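Local coordinates for protein exopolygalacturonase (Yersinia enterocolitica, PDB 2UVF) that hydrolyses polygalacturonate, the backbone of pectin, from the chain end, acting as a family 28 glycoside hydrolase of the periplasm, at residues Asp403-Ala408 and Gly436-Gly441; Asp381-Gly386 and Asn396-Gly401; Ile463-Lys468 and Gln493-Thr498; Phe407-Gly412 and Ala446-Ile451. One frame throughout, in Å; residues are numbered along the deposited sequence. Where two conformers were deposited one is given.

Contact 1 of 4, residues Asp403-Ala408 and Gly436-Gly441; sequences DCINFA and GAIVTG. With ADA (alpha-D-galactopyranuronic acid), chain C.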
loop_
_atom_site.group_PDB
_atom_site.type_symbol
_atom_site.label_atom_id
_atom_site.label_comp_id
_atom_site.label_asym_id
_atom_site.label_seq_id
_atom_site.Cartn_x
_atom_site.Cartn_y
_atom_site.Cartn_z
ATOM N N ASP A 403 8.744 1.738 1.589
ATOM C CA ASP A 403 7.739 0.829 2.154
ATOM C C ASP A 403 6.747 0.541 1.040
ATOM O O ASP A 403 6.499 1.411 0.214
ATOM C CB ASP A 403 6.982 1.461 3.332
ATOM C CG ASP A 403 7.880 1.773 4.530
ATOM O OD1 ASP A 403 8.923 1.078 4.703
ATOM O OD2 ASP A 403 7.523 2.687 5.326
ATOM N N CYS A 404 6.192 -0.667 1.013
ATOM C CA CYS A 404 5.182 -1.008 0.029
ATOM C C CYS A 404 3.844 -0.373 0.379
ATOM O O CYS A 404 3.306 0.385 -0.411
ATOM C CB CYS A 404 5.065 -2.531 -0.133
ATOM S SG CYS A 404 6.626 -3.376 -0.586
ATOM N N ILE A 405 3.285 -0.731 1.531
ATOM C CA ILE A 405 2.097 -0.074 2.049
ATOM C C ILE A 405 2.469 0.508 3.409
ATOM O O ILE A 405 2.956 -0.202 4.297
ATOM C CB ILE A 405 0.850 -1.010 2.143
ATOM C CG1 ILE A 405 0.511 -1.602 0.772
ATOM C CG2 ILE A 405 -0.373 -0.263 2.738
ATOM C CD1 ILE A 405 -0.387 -2.833 0.855
ATOM N N ASN A 406 2.290 1.821 3.532
ATOM C CA ASN A 406 2.612 2.509 4.764
ATOM C C ASN A 406 1.358 3.113 5.377
ATOM O O ASN A 406 0.500 3.621 4.659
ATOM C CB ASN A 406 3.628 3.619 4.483
ATOM C CG ASN A 406 4.049 4.338 5.740
ATOM O OD1 ASN A 406 3.473 5.356 6.113
ATOM N ND2 ASN A 406 5.039 3.798 6.411
ATOM N N PHE A 407 1.255 3.055 6.700
ATOM C CA PHE A 407 0.150 3.728 7.420
ATOM C C PHE A 407 0.692 4.792 8.335
ATOM O O PHE A 407 1.609 4.544 9.096
ATOM C CB PHE A 407 -0.698 2.738 8.209
ATOM C CG PHE A 407 -1.342 1.703 7.353
ATOM C CD1 PHE A 407 -2.508 1.991 6.659
ATOM C CD2 PHE A 407 -0.769 0.430 7.229
ATOM C CE1 PHE A 407 -3.098 1.027 5.860
ATOM C CE2 PHE A 407 -1.357 -0.533 6.433
ATOM C CZ PHE A 407 -2.520 -0.233 5.733
ATOM N N ALA A 408 0.133 5.984 8.231
ATOM C CA ALA A 408 0.590 7.123 9.020
ATOM C C ALA A 408 -0.598 7.747 9.768
ATOM O O ALA A 408 -1.708 7.790 9.244
ATOM C CB ALA A 408 1.225 8.152 8.116
ATOM N N GLY A 436 9.167 -2.859 3.442
ATOM C CA GLY A 436 8.284 -3.612 4.305
ATOM C C GLY A 436 6.945 -3.729 3.628
ATOM O O GLY A 436 6.440 -2.757 3.095
ATOM N N ALA A 437 6.384 -4.927 3.623
ATOM C CA ALA A 437 5.090 -5.159 2.986
ATOM C C ALA A 437 4.020 -4.317 3.664
ATOM O O ALA A 437 3.323 -3.535 3.010
ATOM C CB ALA A 437 4.714 -6.634 3.043
ATOM N N ILE A 438 3.899 -4.506 4.980
ATOM C CA ILE A 438 2.898 -3.819 5.784
ATOM C C ILE A 438 3.626 -3.046 6.865
ATOM O O ILE A 438 4.285 -3.637 7.715
ATOM C CB ILE A 438 1.856 -4.814 6.378
ATOM C CG1 ILE A 438 1.247 -5.697 5.264
ATOM C CG2 ILE A 438 0.791 -4.085 7.252
ATOM C CD1 ILE A 438 0.423 -4.940 4.224
ATOM N N VAL A 439 3.529 -1.719 6.789
ATOM C CA VAL A 439 4.284 -0.831 7.655
ATOM C C VAL A 439 3.354 0.100 8.423
ATOM O O VAL A 439 2.615 0.866 7.814
ATOM C CB VAL A 439 5.321 0.002 6.863
ATOM C CG1 VAL A 439 6.198 0.812 7.839
ATOM C CG2 VAL A 439 6.166 -0.916 5.999
ATOM N N THR A 440 3.386 0.001 9.757
ATOM C CA THR A 440 2.644 0.892 10.663
ATOM C C THR A 440 3.600 1.615 11.643
ATOM O O THR A 440 4.091 0.985 12.555
ATOM C CB THR A 440 1.639 0.086 11.564
ATOM O OG1 THR A 440 2.376 -0.691 12.509
ATOM C CG2 THR A 440 0.749 -0.860 10.786
ATOM N N GLY A 441 3.970 2.879 11.470
ATOM C CA GLY A 441 4.220 3.547 10.211
ATOM C C GLY A 441 5.392 4.453 10.549
ATOM O O GLY A 441 6.049 4.970 9.668
HETATM C C1 ADA C . 7.023 9.011 7.065
HETATM C C2 ADA C . 5.616 8.386 6.982
HETATM C C3 ADA C . 5.144 8.491 5.519
HETATM C C4 ADA C . 5.119 9.985 5.068
HETATM C C5 ADA C . 6.526 10.601 5.236
HETATM C C6 ADA C . 6.726 12.098 4.875
HETATM O O2 ADA C . 5.617 7.024 7.454
HETATM O O3 ADA C . 3.877 7.862 5.347
HETATM O O4 ADA C . 4.153 10.739 5.806
HETATM O O5 ADA C . 7.027 10.397 6.593
HETATM O O6B ADA C . 7.330 12.796 5.720
HETATM O O6A ADA C . 6.299 12.525 3.774
#
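The Phe407 ring turns an edge to Ile438, whose CG2 lies near the ring plane, 4.2 Å from CE2 of Phe407, while the methyl of Thr440 approaches obliquely. Both methyls of Val439 lie over one face of the Asp403 carboxylate, CG2 of Val439 3.5 Å from CG of Asp403 and CG1 of Val439 3.4 Å from OD2 of Asp403, the two side chains crossing at about a right angle. The amide of Asn406 turns into the sugar pocket. Its CG is anti to the backbone N (chi1 -178°), which brings OD1 to the galacturonate: ADA O3 donates to Asn406 OD1 over 2.7 Å. ND2 of Asn406 gives a weak bond, 2.9 Å long, to OD2 of Asp403, so both ends of the amide have a partner, which favours this rotation. The backbone forms a parallel ladder of the beta-helix. Ile405 O accepts from Val439 N nearly along its C=O axis, and Phe407 N donates to Val439 O at 2.8 Å. Beyond the last bond the peptide before Gly441 is cis, and CA of Gly441 makes a C-H...O contact of 3.0 Å with O of Phe407. Strand 383-386 pairs with 405-408, strand 463-470 extends the sheet past 438-441, and strands 421-427 and 430-431 pack against the face bearing Ile405, Phe407 and Ile438.

Contact 2 of 4, residues Asp381-Gly386 and Asn396-Gly401; sequences DGIEFG and NFFDTG. With NI (nickel (II) ion), chain K; ADA (alpha-D-galactopyranuronic acid), chain C.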
loop_
_atom_site.group_PDB
_atom_site.type_symbol
_atom_site.label_atom_id
_atom_site.label_comp_id
_atom_site.label_asym_id
_atom_site.label_seq_id
_atom_site.Cartn_x
_atom_site.Cartn_y
_atom_site.Cartn_z
ATOM N N ASP A 381 7.694 5.149 -1.660
ATOM C CA ASP A 381 6.818 4.094 -1.131
ATOM C C ASP A 381 5.655 3.877 -2.082
ATOM O O ASP A 381 5.349 4.757 -2.877
ATOM C CB ASP A 381 6.387 4.280 0.352
ATOM C CG ASP A 381 6.110 5.702 0.730
ATOM O OD1 ASP A 381 5.687 6.485 -0.176
ATOM O OD2 ASP A 381 6.295 6.023 1.948
ATOM N N GLY A 382 5.041 2.697 -2.019
ATOM C CA GLY A 382 3.994 2.337 -2.978
ATOM C C GLY A 382 2.712 3.110 -2.725
ATOM O O GLY A 382 2.307 3.919 -3.547
ATOM N N ILE A 383 2.067 2.847 -1.588
ATOM C CA ILE A 383 0.871 3.580 -1.202
ATOM C C ILE A 383 1.002 4.021 0.245
ATOM O O ILE A 383 1.250 3.195 1.132
ATOM C CB ILE A 383 -0.446 2.753 -1.393
ATOM C CG1 ILE A 383 -0.579 2.209 -2.835
ATOM C CG2 ILE A 383 -1.672 3.623 -1.020
ATOM C CD1 ILE A 383 -1.692 1.184 -3.064
ATOM N N GLU A 384 0.862 5.327 0.478
ATOM C CA GLU A 384 0.708 5.852 1.836
ATOM C C GLU A 384 -0.759 6.026 2.177
ATOM O O GLU A 384 -1.500 6.594 1.384
ATOM C CB GLU A 384 1.407 7.204 2.003
ATOM C CG GLU A 384 2.887 7.130 1.927
ATOM C CD GLU A 384 3.538 8.457 2.136
ATOM O OE1 GLU A 384 2.831 9.468 2.310
ATOM O OE2 GLU A 384 4.773 8.487 2.139
ATOM N N PHE A 385 -1.161 5.519 3.347
ATOM C CA PHE A 385 -2.461 5.807 3.927
ATOM C C PHE A 385 -2.231 6.688 5.173
ATOM O O PHE A 385 -1.525 6.299 6.106
ATOM C CB PHE A 385 -3.236 4.525 4.252
ATOM C CG PHE A 385 -3.708 3.755 3.038
ATOM C CD1 PHE A 385 -4.671 4.291 2.182
ATOM C CD2 PHE A 385 -3.198 2.477 2.762
ATOM C CE1 PHE A 385 -5.112 3.586 1.049
ATOM C CE2 PHE A 385 -3.633 1.761 1.639
ATOM C CZ PHE A 385 -4.596 2.319 0.782
ATOM N N GLY A 386 -2.792 7.898 5.155
ATOM C CA GLY A 386 -2.542 8.878 6.212
ATOM C C GLY A 386 -3.804 9.462 6.814
ATOM O O GLY A 386 -4.557 10.174 6.135
ATOM N N ASN A 396 -2.543 -5.945 -6.133
ATOM C CA ASN A 396 -1.423 -5.051 -6.445
ATOM C C ASN A 396 -0.141 -5.836 -6.640
ATOM O O ASN A 396 0.062 -6.851 -6.008
ATOM C CB ASN A 396 -1.231 -4.012 -5.321
ATOM C CG ASN A 396 -2.114 -2.770 -5.469
ATOM O OD1 ASN A 396 -1.658 -1.644 -5.244
ATOM N ND2 ASN A 396 -3.366 -2.959 -5.838
ATOM N N PHE A 397 0.713 -5.380 -7.544
ATOM C CA PHE A 397 2.105 -5.818 -7.590
ATOM C C PHE A 397 2.962 -4.687 -6.983
ATOM O O PHE A 397 2.820 -3.546 -7.382
ATOM C CB PHE A 397 2.523 -6.118 -9.041
ATOM C CG PHE A 397 4.004 -6.427 -9.226
ATOM C CD1 PHE A 397 4.471 -7.743 -9.228
ATOM C CD2 PHE A 397 4.922 -5.400 -9.453
ATOM C CE1 PHE A 397 5.813 -8.019 -9.417
ATOM C CE2 PHE A 397 6.270 -5.672 -9.639
ATOM C CZ PHE A 397 6.713 -6.980 -9.621
ATOM N N PHE A 398 3.822 -5.009 -6.017
ATOM C CA PHE A 398 4.695 -3.992 -5.366
ATOM C C PHE A 398 6.165 -4.320 -5.599
ATOM O O PHE A 398 6.618 -5.395 -5.243
ATOM C CB PHE A 398 4.448 -3.871 -3.853
ATOM C CG PHE A 398 3.134 -3.256 -3.485
ATOM C CD1 PHE A 398 3.009 -1.874 -3.326
ATOM C CD2 PHE A 398 2.015 -4.056 -3.269
ATOM C CE1 PHE A 398 1.770 -1.303 -2.978
ATOM C CE2 PHE A 398 0.801 -3.501 -2.914
ATOM C CZ PHE A 398 0.676 -2.124 -2.772
ATOM N N ASP A 399 6.887 -3.379 -6.216
ATOM C CA ASP A 399 8.357 -3.378 -6.297
ATOM C C ASP A 399 8.753 -1.888 -6.137
ATOM O O ASP A 399 8.706 -1.099 -7.096
ATOM C CB ASP A 399 8.826 -3.968 -7.647
ATOM C CG ASP A 399 10.280 -4.348 -7.651
ATOM O OD1 ASP A 399 10.644 -5.282 -6.910
ATOM O OD2 ASP A 399 11.067 -3.731 -8.421
ATOM N N THR A 400 9.092 -1.499 -4.914
ATOM C CA THR A 400 9.060 -0.089 -4.536
ATOM C C THR A 400 10.413 0.363 -3.984
ATOM O O THR A 400 11.209 -0.448 -3.541
ATOM C CB THR A 400 7.917 0.177 -3.507
ATOM O OG1 THR A 400 8.114 -0.643 -2.353
ATOM C CG2 THR A 400 6.541 -0.141 -4.091
ATOM N N GLY A 401 10.656 1.670 -4.027
ATOM C CA GLY A 401 11.878 2.250 -3.512
ATOM C C GLY A 401 11.880 2.322 -2.003
ATOM O O GLY A 401 12.949 2.375 -1.404
HETATM NI NI NI K . 14.583 1.102 -1.189
HETATM C C1 ADA C . 7.023 9.011 7.065
HETATM C C2 ADA C . 5.616 8.386 6.982
HETATM C C3 ADA C . 5.144 8.491 5.519
HETATM C C4 ADA C . 5.119 9.985 5.068
HETATM C C5 ADA C . 6.526 10.601 5.236
HETATM C C6 ADA C . 6.726 12.098 4.875
HETATM O O2 ADA C . 5.617 7.024 7.454
HETATM O O3 ADA C . 3.877 7.862 5.347
HETATM O O4 ADA C . 4.153 10.739 5.806
HETATM O O5 ADA C . 7.027 10.397 6.593
HETATM O O6B ADA C . 7.330 12.796 5.720
HETATM O O6A ADA C . 6.299 12.525 3.774
HETATM O O HOH W 1 13.357 -0.768 -2.101
HETATM O O HOH W 2 16.464 -0.028 -0.975
HETATM O O HOH W 3 15.877 3.122 -0.473
#
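Within one stretch of the right-handed parallel beta-helix, residues 381-386 and 396-401 belong to different faces of the coil and meet by van der Waals contact, with no hydrogen bond between them. The apolar contacts are few. CD1 of Ile383 reaches the edge of the Phe398 ring, 4.1 Å from CZ of Phe398, the two side chains crossing at about a right angle. CG2 of Thr400 lies 3.7 Å from CA of Gly382, where a CB would run into Phe398. Ile383 CD1 also borders OD1 of Asn396, a polar atom satisfied by His372, which stacks on Phe398 as well. Charge gathers at the sugar end: OD2 of Asp381 and OE2 of Glu384 are 2.9 Å apart, and as both are acceptors one of the acids may carry a proton. OD2 of Asp381 also makes a weak hydrogen bond to a bound galacturonate. The extended Glu384 chain sets its carboxylate against the sugar, CD of Glu384 standing 3.3 Å from ADA O3. Metal binding ends the other segment. The carbonyl O of Gly401 ligates nickel at 2.1 Å, joined by Asp376 and three waters. Water 1, itself a nickel ligand, donates back to O of Thr400 at 2.6 Å.

Contact 3 of 4, residues Ile463-Lys468 and Gln493-Thr498; sequences IGLRAK and QVMVMT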
loop_
_atom_site.group_PDB
_atom_site.type_symbol
_atom_site.label_atom_id
_atom_site.label_comp_id
_atom_site.label_asym_id
_atom_site.label_seq_id
_atom_site.Cartn_x
_atom_site.Cartn_y
_atom_site.Cartn_z
ATOM N N ILE A 463 10.889 -6.850 4.864
ATOM C CA ILE A 463 10.212 -7.165 6.105
ATOM C C ILE A 463 8.765 -7.475 5.755
ATOM O O ILE A 463 8.216 -6.861 4.853
ATOM C CB ILE A 463 10.361 -5.973 7.162
ATOM C CG1 ILE A 463 11.839 -5.761 7.528
ATOM C CG2 ILE A 463 9.555 -6.234 8.431
ATOM C CD1 ILE A 463 12.180 -4.454 8.255
ATOM N N GLY A 464 8.153 -8.435 6.448
ATOM C CA GLY A 464 6.707 -8.659 6.313
ATOM C C GLY A 464 5.873 -7.603 7.037
ATOM O O GLY A 464 5.138 -6.840 6.428
ATOM N N LEU A 465 5.990 -7.565 8.352
ATOM C CA LEU A 465 5.224 -6.649 9.157
ATOM C C LEU A 465 6.206 -5.786 9.922
ATOM O O LEU A 465 7.034 -6.299 10.684
ATOM C CB LEU A 465 4.270 -7.405 10.090
ATOM C CG LEU A 465 3.427 -6.597 11.074
ATOM C CD1 LEU A 465 2.598 -5.531 10.383
ATOM C CD2 LEU A 465 2.523 -7.536 11.890
ATOM N N ARG A 466 6.142 -4.475 9.694
ATOM C CA ARG A 466 7.057 -3.514 10.315
ATOM C C ARG A 466 6.270 -2.450 11.085
ATOM O O ARG A 466 5.489 -1.710 10.508
ATOM C CB ARG A 466 7.981 -2.871 9.257
ATOM C CG ARG A 466 8.874 -1.690 9.738
ATOM C CD ARG A 466 9.912 -2.082 10.801
ATOM N NE ARG A 466 11.156 -1.312 10.670
ATOM C CZ ARG A 466 11.939 -0.937 11.685
ATOM N NH1 ARG A 466 11.606 -1.227 12.938
ATOM N NH2 ARG A 466 13.049 -0.244 11.447
ATOM N N ALA A 467 6.481 -2.410 12.396
ATOM C CA ALA A 467 5.786 -1.485 13.301
ATOM C C ALA A 467 6.842 -0.669 14.007
ATOM O O ALA A 467 7.619 -1.191 14.819
ATOM C CB ALA A 467 4.863 -2.224 14.319
ATOM N N LYS A 468 6.884 0.611 13.658
ATOM C CA LYS A 468 7.919 1.540 14.130
ATOM C C LYS A 468 7.289 2.775 14.754
ATOM O O LYS A 468 6.294 3.283 14.252
ATOM C CB LYS A 468 8.872 1.935 12.983
ATOM C CG LYS A 468 8.318 1.645 11.580
ATOM C CD LYS A 468 8.543 2.779 10.581
ATOM C CE LYS A 468 9.736 2.574 9.674
ATOM N NZ LYS A 468 9.529 3.310 8.373
ATOM N N GLN A 493 13.955 -9.094 7.947
ATOM C CA GLN A 493 13.262 -9.672 9.088
ATOM C C GLN A 493 11.829 -10.027 8.768
ATOM O O GLN A 493 11.255 -9.481 7.841
ATOM C CB GLN A 493 13.270 -8.661 10.215
ATOM C CG GLN A 493 14.667 -8.162 10.554
ATOM C CD GLN A 493 14.616 -7.041 11.533
ATOM O OE1 GLN A 493 14.396 -5.892 11.165
ATOM N NE2 GLN A 493 14.796 -7.364 12.789
ATOM N N VAL A 494 11.257 -10.929 9.558
ATOM C CA VAL A 494 9.864 -11.344 9.432
ATOM C C VAL A 494 8.905 -10.298 10.029
ATOM O O VAL A 494 7.960 -9.851 9.371
ATOM C CB VAL A 494 9.636 -12.734 10.107
ATOM C CG1 VAL A 494 8.189 -13.116 10.084
ATOM C CG2 VAL A 494 10.512 -13.825 9.464
ATOM N N MET A 495 9.136 -9.949 11.289
ATOM C CA MET A 495 8.344 -8.937 11.967
ATOM C C MET A 495 9.245 -8.080 12.847
ATOM O O MET A 495 10.150 -8.589 13.506
ATOM C CB MET A 495 7.205 -9.566 12.782
ATOM C CG MET A 495 6.325 -8.560 13.507
ATOM S SD MET A 495 4.872 -9.277 14.284
ATOM C CE MET A 495 5.591 -10.080 15.727
ATOM N N VAL A 496 9.008 -6.773 12.820
ATOM C CA VAL A 496 9.653 -5.841 13.757
ATOM C C VAL A 496 8.615 -4.925 14.404
ATOM O O VAL A 496 7.636 -4.521 13.779
ATOM C CB VAL A 496 10.777 -4.989 13.109
ATOM C CG1 VAL A 496 11.638 -4.337 14.182
ATOM C CG2 VAL A 496 11.647 -5.834 12.229
ATOM N N MET A 497 8.829 -4.661 15.686
ATOM C CA MET A 497 8.038 -3.739 16.478
ATOM C C MET A 497 9.048 -2.988 17.341
ATOM O O MET A 497 9.439 -3.473 18.403
ATOM C CB MET A 497 7.068 -4.499 17.374
ATOM C CG MET A 497 6.146 -5.477 16.671
ATOM S SD MET A 497 4.948 -6.180 17.828
ATOM C CE MET A 497 3.955 -4.763 18.240
ATOM N N THR A 498 9.513 -1.834 16.869
ATOM C CA THR A 498 10.443 -1.018 17.650
ATOM C C THR A 498 9.752 0.209 18.212
ATOM O O THR A 498 8.876 0.786 17.563
ATOM C CB THR A 498 11.703 -0.607 16.866
ATOM O OG1 THR A 498 11.370 -0.360 15.494
ATOM C CG2 THR A 498 12.740 -1.703 16.930
#
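Arg466 leaves its strand on the same face as Val496 and Thr498, and from CB onward it leans over the neighbouring strand. CG is anti to the backbone N (chi1 172°), and a bend at chi2 (64°) lays the chain alongside Val496, with CD of Arg466 3.8 Å from CB of Val496. A further bend carries CZ and the guanidinium toward Thr498. There NH1 of Arg466 comes 2.7 Å from OG1 of Thr498, which sits at the edge of the guanidinium, near its plane, but the bond is weak because its hydrogen points well off the line. The same NH1 rests 3.3 Å from CG1 of Val496, and CB of Lys468 lies over the rim of one guanidinium face. This is one of two deposited conformers, in keeping with a loosely held tip. The backbones below are successive rungs of the parallel beta-helix, in which equivalent strands stack about 4.7 Å apart after each turn. Leu465 O accepts from Val496 N nearly along its C=O axis, and Ala467 N donates to Val496 O at 2.8 Å. Near the corners at 464-465 and 494, Leu465 N gives a straight bond to O of Val494. On the opposite face Leu465 and Met495 lie side by side, CD2 of Leu465 3.8 Å from SD of Met495, while Ala467 and Met497 pack toward Phe522 of strand 518-532. The end of Lys468 leads away from strand 495-498 to a bound galacturonate, with a long, weak ion pair to Asp403.

Contact 4 of 4, residues Phe407-Gly412 and Ala446-Ile451; sequences FAAGTG and AWIEDI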
loop_
_atom_site.group_PDB
_atom_site.type_symbol
_atom_site.label_atom_id
_atom_site.label_comp_id
_atom_site.label_asym_id
_atom_site.label_seq_id
_atom_site.Cartn_x
_atom_site.Cartn_y
_atom_site.Cartn_z
ATOM N N PHE A 407 1.255 3.055 6.700
ATOM C CA PHE A 407 0.150 3.728 7.420
ATOM C C PHE A 407 0.692 4.792 8.335
ATOM O O PHE A 407 1.609 4.544 9.096
ATOM C CB PHE A 407 -0.698 2.738 8.209
ATOM C CG PHE A 407 -1.342 1.703 7.353
ATOM C CD1 PHE A 407 -2.508 1.991 6.659
ATOM C CD2 PHE A 407 -0.769 0.430 7.229
ATOM C CE1 PHE A 407 -3.098 1.027 5.860
ATOM C CE2 PHE A 407 -1.357 -0.533 6.433
ATOM C CZ PHE A 407 -2.520 -0.233 5.733
ATOM N N ALA A 408 0.133 5.984 8.231
ATOM C CA ALA A 408 0.590 7.123 9.020
ATOM C C ALA A 408 -0.598 7.747 9.768
ATOM O O ALA A 408 -1.708 7.790 9.244
ATOM C CB ALA A 408 1.225 8.152 8.116
ATOM N N ALA A 409 -0.344 8.257 10.973
ATOM C CA ALA A 409 -1.404 8.897 11.756
ATOM C C ALA A 409 -0.999 10.213 12.462
ATOM O O ALA A 409 -1.678 10.669 13.386
ATOM C CB ALA A 409 -2.000 7.912 12.721
ATOM N N GLY A 410 0.078 10.835 11.989
ATOM C CA GLY A 410 0.525 12.112 12.527
ATOM C C GLY A 410 1.618 11.912 13.557
ATOM O O GLY A 410 2.034 10.785 13.829
ATOM N N THR A 411 2.108 13.008 14.129
ATOM C CA THR A 411 3.244 12.929 15.040
ATOM C C THR A 411 3.134 13.925 16.199
ATOM O O THR A 411 2.897 15.125 15.991
ATOM C CB THR A 411 4.622 13.099 14.297
ATOM O OG1 THR A 411 4.762 14.428 13.780
ATOM C CG2 THR A 411 4.733 12.146 13.143
ATOM N N GLY A 412 3.312 13.405 17.409
ATOM C CA GLY A 412 3.388 14.225 18.616
ATOM C C GLY A 412 2.041 14.554 19.229
ATOM O O GLY A 412 1.052 13.855 18.986
ATOM N N ALA A 446 -2.138 9.890 15.841
ATOM C CA ALA A 446 -3.578 9.751 16.109
ATOM C C ALA A 446 -4.056 8.295 16.259
ATOM O O ALA A 446 -5.259 8.045 16.397
ATOM C CB ALA A 446 -4.412 10.485 15.046
ATOM N N TRP A 447 -3.115 7.351 16.260
ATOM C CA TRP A 447 -3.398 5.903 16.288
ATOM C C TRP A 447 -3.560 5.288 14.892
ATOM O O TRP A 447 -4.238 5.836 14.029
ATOM C CB TRP A 447 -4.600 5.544 17.193
ATOM C CG TRP A 447 -4.282 5.614 18.675
ATOM C CD1 TRP A 447 -4.628 6.615 19.544
ATOM C CD2 TRP A 447 -3.539 4.652 19.454
ATOM N NE1 TRP A 447 -4.154 6.336 20.808
ATOM C CE2 TRP A 447 -3.485 5.140 20.783
ATOM C CE3 TRP A 447 -2.917 3.433 19.157
ATOM C CZ2 TRP A 447 -2.832 4.450 21.814
ATOM C CZ3 TRP A 447 -2.272 2.742 20.181
ATOM C CH2 TRP A 447 -2.236 3.254 21.495
ATOM N N ILE A 448 -2.899 4.155 14.693
ATOM C CA ILE A 448 -3.128 3.298 13.531
ATOM C C ILE A 448 -3.829 2.042 14.029
ATOM O O ILE A 448 -3.370 1.401 14.977
ATOM C CB ILE A 448 -1.796 2.936 12.794
ATOM C CG1 ILE A 448 -1.141 4.207 12.224
ATOM C CG2 ILE A 448 -2.052 1.879 11.691
ATOM C CD1 ILE A 448 0.362 4.158 12.111
ATOM N N GLU A 449 -4.946 1.684 13.409
ATOM C CA GLU A 449 -5.767 0.640 14.000
ATOM C C GLU A 449 -6.696 -0.066 13.014
ATOM O O GLU A 449 -7.047 0.482 11.969
ATOM C CB GLU A 449 -6.589 1.239 15.148
ATOM C CG GLU A 449 -7.650 2.232 14.680
ATOM C CD GLU A 449 -8.204 3.110 15.799
ATOM O OE1 GLU A 449 -7.664 3.084 16.934
ATOM O OE2 GLU A 449 -9.181 3.826 15.518
ATOM N N ASP A 450 -7.104 -1.278 13.399
ATOM C CA ASP A 450 -8.047 -2.094 12.641
ATOM C C ASP A 450 -7.489 -2.421 11.262
ATOM O O ASP A 450 -8.144 -2.166 10.259
ATOM C CB ASP A 450 -9.427 -1.418 12.495
ATOM C CG ASP A 450 -10.024 -0.917 13.828
ATOM O OD1 ASP A 450 -9.573 -1.318 14.937
ATOM O OD2 ASP A 450 -10.994 -0.112 13.740
ATOM N N ILE A 451 -6.290 -3.002 11.246
ATOM C CA ILE A 451 -5.544 -3.335 10.028
ATOM C C ILE A 451 -5.533 -4.859 9.845
ATOM O O ILE A 451 -5.077 -5.586 10.730
ATOM C CB ILE A 451 -4.046 -2.830 10.110
ATOM C CG1 ILE A 451 -3.914 -1.359 10.589
ATOM C CG2 ILE A 451 -3.296 -3.061 8.808
ATOM C CD1 ILE A 451 -4.624 -0.274 9.720
#
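A single backbone bond joins the segments, Ala446 N to Ala409 O, short at 2.6 Å and fairly straight, although the donor stands 43° out of the carbonyl plane. It ties two loops at one rim of the parallel beta-helix: the loop 409-412 leaves strand 405-408, and the loop residues Ala446 and Trp447 lead into strand 448-459 on another face of the coil. Beyond this bond the contact is largely apolar. CB of Ala409 sits in the corner, 3.3 Å from O of Trp447 and 3.8 Å from CG1 of Ile448. Ile448 divides its branches between two kinds of partner. With CG1 beside the backbone N (chi1 -64°), CD1 of Ile448 runs on to O of Phe407 at 3.3 Å, whereas the CG2 branch touches CB of Phe407. Gly410 and Trp447 both have positive phi: at Gly410 a CB would press on the preceding carbonyl oxygen, and Trp447 directs its CB away from this contact, its indole forming a cation-pi pair with Arg478. Deeper in, Ile451 and Phe407 reach toward each other tip to tip. CD1 of Ile451 makes a CH-pi contact over the centre of the Phe407 ring, 4.3 Å from the centroid and 7° off the normal, and CG2 of Ile451 lies 4.0 Å from CE2 of Phe407 at the rim.

Overall arrangement
All four contacts lie in the family 28 beta-helix. Contact 2 comes first along the chain; contacts 1 and 4 both start from strand 405-408, and contact 3 closes the series. Strands 383-386, 405-408, 438-441, 463-470 and 493-500 are successive neighbours, so contacts 1 and 3, with centres about 10 Å apart, continue one ladder, and Phe385 links contact 2 to contact 1 by backbone bonds to Asn406 and Ala408. Contacts 2 and 4 reach across to other faces of the coil, their centres about 17 Å apart. Stacking turns in this way places Asp381, Glu384, Asn406, Ala408, Gly441 and Lys468 along one surface, which binds the digalacturonate.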